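Local coordinates for protein putative D-lactate dehydrogenase (Chlamydomonas reinhardtii, PDB 4ZGS) that serves as the pyruvate reductase of the algal chloroplast, binds NAD and probably interconverts pyruvate and D-lactate during fermentation, at residues R36-S41 against Q74-Y79; E252-M257 against G284-L289. One frame throughout, in Å; residues are numbered along the deposited sequence.

Interaction 1 of 2, residues R36-S41 against Q74-Y79; sequences RCICYS and QLARGY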
loop_
_atom_site.group_PDB
_atom_site.type_symbol
_atom_site.label_atom_id
_atom_site.label_comp_id
_atom_site.label_asym_id
_atom_site.label_seq_id
_atom_site.Cartn_x
_atom_site.Cartn_y
_atom_site.Cartn_z
ATOM N N ARG A 36 19.890 -19.553 34.797
ATOM C CA ARG A 36 18.766 -19.954 33.947
ATOM C C ARG A 36 17.892 -18.738 33.670
ATOM O O ARG A 36 17.270 -18.188 34.588
ATOM C CB ARG A 36 17.929 -21.056 34.595
ATOM C CG ARG A 36 18.545 -22.447 34.575
ATOM C CD ARG A 36 17.657 -23.426 35.318
ATOM N NE ARG A 36 16.353 -23.610 34.664
ATOM C CZ ARG A 36 16.106 -24.431 33.646
ATOM N NH1 ARG A 36 17.070 -25.155 33.103
ATOM N NH2 ARG A 36 14.880 -24.509 33.155
ATOM N N CYS A 37 17.827 -18.358 32.392
ATOM C CA CYS A 37 17.155 -17.141 31.958
ATOM C C CYS A 37 15.949 -17.403 31.043
ATOM O O CYS A 37 16.052 -18.132 30.052
ATOM C CB CYS A 37 18.137 -16.257 31.226
ATOM S SG CYS A 37 19.564 -15.699 32.135
ATOM N N ILE A 38 14.807 -16.810 31.370
ATOM C CA ILE A 38 13.680 -16.855 30.459
ATOM C C ILE A 38 13.415 -15.456 29.869
ATOM O O ILE A 38 13.429 -14.482 30.611
ATOM C CB ILE A 38 12.404 -17.437 31.176
ATOM C CG1 ILE A 38 11.197 -17.499 30.218
ATOM C CG2 ILE A 38 12.049 -16.641 32.422
ATOM C CD1 ILE A 38 10.046 -18.410 30.719
ATOM N N CYS A 39 13.199 -15.360 28.549
ATOM C CA CYS A 39 12.875 -14.064 27.896
ATOM C C CYS A 39 11.487 -14.045 27.259
ATOM O O CYS A 39 11.178 -14.837 26.361
ATOM C CB CYS A 39 13.899 -13.689 26.811
ATOM S SG CYS A 39 15.531 -13.266 27.490
ATOM N N TYR A 40 10.654 -13.141 27.751
ATOM C CA TYR A 40 9.329 -12.943 27.211
ATOM C C TYR A 40 9.257 -12.028 25.981
ATOM O O TYR A 40 10.130 -11.190 25.749
ATOM C CB TYR A 40 8.437 -12.446 28.335
ATOM C CG TYR A 40 8.225 -13.543 29.346
ATOM C CD1 TYR A 40 9.121 -13.735 30.381
ATOM C CD2 TYR A 40 7.149 -14.408 29.245
ATOM C CE1 TYR A 40 8.944 -14.760 31.314
ATOM C CE2 TYR A 40 6.954 -15.426 30.167
ATOM C CZ TYR A 40 7.859 -15.606 31.209
ATOM O OH TYR A 40 7.684 -16.619 32.146
ATOM N N SER A 41 8.217 -12.198 25.180
ATOM C CA SER A 41 8.064 -11.381 23.965
ATOM C C SER A 41 9.239 -11.535 23.001
ATOM O O SER A 41 9.745 -10.539 22.492
ATOM C CB SER A 41 7.901 -9.893 24.309
ATOM O OG SER A 41 6.770 -9.692 25.135
ATOM N N GLN A 74 3.894 -18.821 34.441
ATOM C CA GLN A 74 4.037 -20.189 34.872
ATOM C C GLN A 74 5.077 -20.902 34.025
ATOM O O GLN A 74 5.512 -22.015 34.350
ATOM C CB GLN A 74 2.670 -20.854 34.794
ATOM C CG GLN A 74 1.669 -20.087 35.662
ATOM C CD GLN A 74 0.231 -20.524 35.473
ATOM O OE1 GLN A 74 -0.148 -21.029 34.414
ATOM N NE2 GLN A 74 -0.585 -20.323 36.502
ATOM N N LEU A 75 5.479 -20.233 32.951
ATOM C CA LEU A 75 6.535 -20.715 32.068
ATOM C C LEU A 75 7.928 -20.535 32.680
ATOM O O LEU A 75 8.888 -21.177 32.254
ATOM C CB LEU A 75 6.486 -19.977 30.718
ATOM C CG LEU A 75 5.427 -20.344 29.669
ATOM C CD1 LEU A 75 5.416 -19.296 28.528
ATOM C CD2 LEU A 75 5.575 -21.776 29.132
ATOM N N ALA A 76 8.012 -19.674 33.694
ATOM C CA ALA A 76 9.280 -19.231 34.264
ATOM C C ALA A 76 9.713 -20.118 35.411
ATOM O O ALA A 76 10.671 -19.805 36.119
ATOM C CB ALA A 76 9.186 -17.784 34.722
ATOM N N ARG A 77 8.983 -21.213 35.593
ATOM C CA ARG A 77 9.228 -22.165 36.672
ATOM C C ARG A 77 10.651 -22.732 36.599
ATOM O O ARG A 77 11.046 -23.338 35.595
ATOM C CB ARG A 77 8.231 -23.306 36.578
ATOM C CG ARG A 77 8.212 -24.260 37.726
ATOM C CD ARG A 77 7.385 -25.436 37.270
ATOM N NE ARG A 77 6.044 -25.050 36.835
ATOM C CZ ARG A 77 5.173 -25.896 36.291
ATOM N NH1 ARG A 77 5.510 -27.169 36.118
ATOM N NH2 ARG A 77 3.977 -25.471 35.905
ATOM N N GLY A 78 11.418 -22.559 37.666
ATOM C CA GLY A 78 12.767 -23.082 37.681
ATOM C C GLY A 78 13.783 -22.039 37.263
ATOM O O GLY A 78 14.964 -22.187 37.524
ATOM N N TYR A 79 13.333 -20.999 36.574
ATOM C CA TYR A 79 14.251 -19.982 36.075
ATOM C C TYR A 79 14.637 -18.885 37.070
ATOM O O TYR A 79 13.892 -18.538 37.990
ATOM C CB TYR A 79 13.701 -19.362 34.796
ATOM C CG TYR A 79 13.749 -20.332 33.645
ATOM C CD1 TYR A 79 14.822 -20.335 32.765
ATOM C CD2 TYR A 79 12.749 -21.272 33.457
ATOM C CE1 TYR A 79 14.884 -21.229 31.717
ATOM C CE2 TYR A 79 12.802 -22.157 32.401
ATOM C CZ TYR A 79 13.868 -22.130 31.541
ATOM O OH TYR A 79 13.925 -23.014 30.502
#
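Arg36 and Ile38 hold the Tyr79 ring between them, a clear case of one aromatic side chain serving two unlike neighbours. On one face the interaction is cation-pi: Arg36 CZ stands 4.1 Å from the ring centroid. The guanidinium does not lie flat on the ring, its plane being tilted 41° from it. A bend of the arginine chain (chi3 65°) sets NE above the ring centre. The opposite face receives a CH-pi contact, with Ile38 CB 4.3 Å from the centroid and displaced toward the rim. An alanine in place of Tyr79 would probably leave the guanidinium without its aromatic platform, freer to turn, and open a gap beside Ile38 CB.

Apolar packing continues from Ile38. Its CG2 meets Ala76 CB at 3.8 Å, while CD1 reaches Leu75 CB at 3.9 Å. Tyr40 presents its ring edge to the Ala76 methyl, and its hydroxyl is hydrogen-bonded to Thr72 O.

Backbone bonding shapes the second segment: Tyr79 N to Ala76 O (3.0 Å) closes a type II turn with Gly78 at its positive-phi position.

The turn leads into strand 81-84, which is hydrogen-bonded to Arg36 and Ile38. Strand 36-39 lies between strands 60-63 and 81-84 of a parallel sheet, and the loop 74-79 packs beside it.

Interaction 2 of 2, residues E252-M257 against G284-L289; sequences ESIQKM and GQIGAL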
loop_
_atom_site.group_PDB
_atom_site.type_symbol
_atom_site.label_atom_id
_atom_site.label_comp_id
_atom_site.label_asym_id
_atom_site.label_seq_id
_atom_site.Cartn_x
_atom_site.Cartn_y
_atom_site.Cartn_z
ATOM N N GLU A 252 -3.620 26.092 22.189
ATOM C CA GLU A 252 -3.149 27.460 22.361
ATOM C C GLU A 252 -1.745 27.672 21.835
ATOM O O GLU A 252 -1.514 28.577 21.032
ATOM C CB GLU A 252 -3.195 27.855 23.840
ATOM C CG GLU A 252 -4.604 28.095 24.381
ATOM C CD GLU A 252 -5.442 26.821 24.441
ATOM O OE1 GLU A 252 -4.882 25.724 24.223
ATOM O OE2 GLU A 252 -6.667 26.917 24.674
ATOM N N SER A 253 -0.815 26.824 22.264
ATOM C CA SER A 253 0.578 27.034 21.910
ATOM C C SER A 253 0.753 26.860 20.419
ATOM O O SER A 253 1.645 27.467 19.810
ATOM C CB SER A 253 1.515 26.098 22.685
ATOM O OG SER A 253 1.180 24.740 22.531
ATOM N N ILE A 254 -0.110 26.059 19.819
ATOM C CA ILE A 254 0.009 25.833 18.390
ATOM C C ILE A 254 -0.230 27.122 17.594
ATOM O O ILE A 254 0.416 27.339 16.568
ATOM C CB ILE A 254 -0.944 24.732 17.922
ATOM C CG1 ILE A 254 -0.347 23.360 18.285
ATOM C CG2 ILE A 254 -1.122 24.816 16.434
ATOM C CD1 ILE A 254 -1.221 22.180 17.985
ATOM N N GLN A 255 -1.113 27.995 18.076
ATOM C CA GLN A 255 -1.367 29.253 17.371
ATOM C C GLN A 255 -0.214 30.238 17.541
ATOM O O GLN A 255 -0.184 31.257 16.862
ATOM C CB GLN A 255 -2.688 29.891 17.810
ATOM C CG GLN A 255 -3.899 29.043 17.435
ATOM C CD GLN A 255 -3.923 28.643 15.949
ATOM O OE1 GLN A 255 -3.693 29.473 15.065
ATOM N NE2 GLN A 255 -4.178 27.358 15.682
ATOM N N LYS A 256 0.702 29.959 18.472
ATOM C CA LYS A 256 1.919 30.765 18.630
ATOM C C LYS A 256 3.002 30.360 17.636
ATOM O O LYS A 256 3.973 31.084 17.450
ATOM C CB LYS A 256 2.483 30.660 20.047
ATOM C CG LYS A 256 1.630 31.313 21.118
ATOM C CD LYS A 256 2.353 31.320 22.453
ATOM C CE LYS A 256 2.624 29.903 22.925
ATOM N NZ LYS A 256 3.184 29.864 24.304
ATOM N N MET A 257 2.852 29.199 17.010
ATOM C CA MET A 257 3.855 28.728 16.071
ATOM C C MET A 257 3.755 29.439 14.738
ATOM O O MET A 257 2.863 30.255 14.521
ATOM C CB MET A 257 3.732 27.227 15.867
ATOM C CG MET A 257 3.988 26.456 17.121
ATOM S SD MET A 257 3.589 24.696 16.956
ATOM C CE MET A 257 5.060 24.114 16.126
ATOM N N GLY A 284 -3.801 24.570 8.198
ATOM C CA GLY A 284 -2.476 24.806 7.662
ATOM C C GLY A 284 -1.473 25.350 8.675
ATOM O O GLY A 284 -0.297 25.564 8.336
ATOM N N GLN A 285 -1.932 25.563 9.912
ATOM C CA GLN A 285 -1.081 26.034 10.996
ATOM C C GLN A 285 0.045 25.042 11.249
ATOM O O GLN A 285 1.215 25.439 11.279
ATOM C CB GLN A 285 -1.883 26.272 12.275
ATOM C CG GLN A 285 -1.056 26.854 13.419
ATOM C CD GLN A 285 -0.366 28.198 13.078
ATOM O OE1 GLN A 285 -0.584 28.790 12.016
ATOM N NE2 GLN A 285 0.482 28.667 13.992
ATOM N N ILE A 286 -0.290 23.761 11.421
ATOM C CA ILE A 286 0.743 22.740 11.352
ATOM C C ILE A 286 0.824 22.203 9.940
ATOM O O ILE A 286 -0.116 21.586 9.435
ATOM C CB ILE A 286 0.509 21.564 12.296
ATOM C CG1 ILE A 286 0.660 21.987 13.752
ATOM C CG2 ILE A 286 1.529 20.500 12.018
ATOM C CD1 ILE A 286 0.566 20.815 14.726
ATOM N N GLY A 287 1.962 22.428 9.304
ATOM C CA GLY A 287 2.148 21.991 7.937
ATOM C C GLY A 287 2.542 20.531 7.804
ATOM O O GLY A 287 2.268 19.910 6.787
ATOM N N ALA A 288 3.190 19.967 8.813
ATOM C CA ALA A 288 3.569 18.570 8.709
ATOM C C ALA A 288 3.828 17.969 10.080
ATOM O O ALA A 288 4.063 18.666 11.063
ATOM C CB ALA A 288 4.782 18.404 7.808
ATOM N N LEU A 289 3.692 16.664 10.166
ATOM C CA LEU A 289 3.860 16.037 11.449
ATOM C C LEU A 289 4.581 14.728 11.252
ATOM O O LEU A 289 4.087 13.879 10.499
ATOM C CB LEU A 289 2.489 15.828 12.097
ATOM C CG LEU A 289 2.362 15.362 13.545
ATOM C CD1 LEU A 289 2.645 16.501 14.525
ATOM C CD2 LEU A 289 0.977 14.720 13.790
#
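Ile254, in the short helix 251-254, meets Gln285 through both backbone and side chain, and shows how one amide can tie down a turn. Its carbonyl O accepts a hydrogen bond from Gln285 NE2 at 2.9 Å. This bond is nearly straight (N-H...O 164°) and lies in the carbonyl plane. The isoleucine and glutamine side chains run past each other in opposite directions, Ile254 CG2 lying 3.6 Å from Gln285 CG. Farther out, Ile254 CD1 touches Ile286 CD1 at 4.0 Å, the two side chains crossing at about a right angle; both also rest on Ala280 of helix 277-283.

Gln255 starts out facing away, but a bend at chi2 (-52°) brings CD back, and its NE2 comes within 3.9 Å of Gln285 CG. At Met257 the carbonyl O takes the second bond from Gln285 NE2, also 2.9 Å long. Here the donor sits well above the carbonyl plane and the N-H...O angle falls to 132°. Met257 N in turn bonds to Ile254 O at 3.1 Å, closing a type I turn.

One nitrogen thus donates to the carbonyls at both ends of that turn, while Ile254 O is gripped by two donors. Since both partners of NE2 are acceptors, they indicate that the NE2 end of the Gln285 amide, and not OE1, faces the turn. The contact is neutral, joining the turn to the chain entering strand 286-291 in the Rossmann-type NAD-binding domain by dipolar bonds and a small apolar patch.

In the fold
From the N terminus, the chain passes through helix 26-33, lays down strand 36-39, then runs through helix 44-57 and strand 60-63 before interaction 1 closes the excursion at 74-79. Interaction 2 opens much later, at 252-257, and closes after strand 261-265 and helix 277-283. The two loops therefore run in series, neither nesting nor crossing. Interaction 1, in the five-stranded parallel sheet, ties the loop before strand 81-84 to strand 36-39; interaction 2, in the six-stranded sheet of the NAD-binding domain, ties the turn after helix 251-254 to the chain leading from helix 277-283 into strand 286-291. Their centres are 48 Å apart, on opposite sides of the chain's centre, and both lie away from the bound NAD.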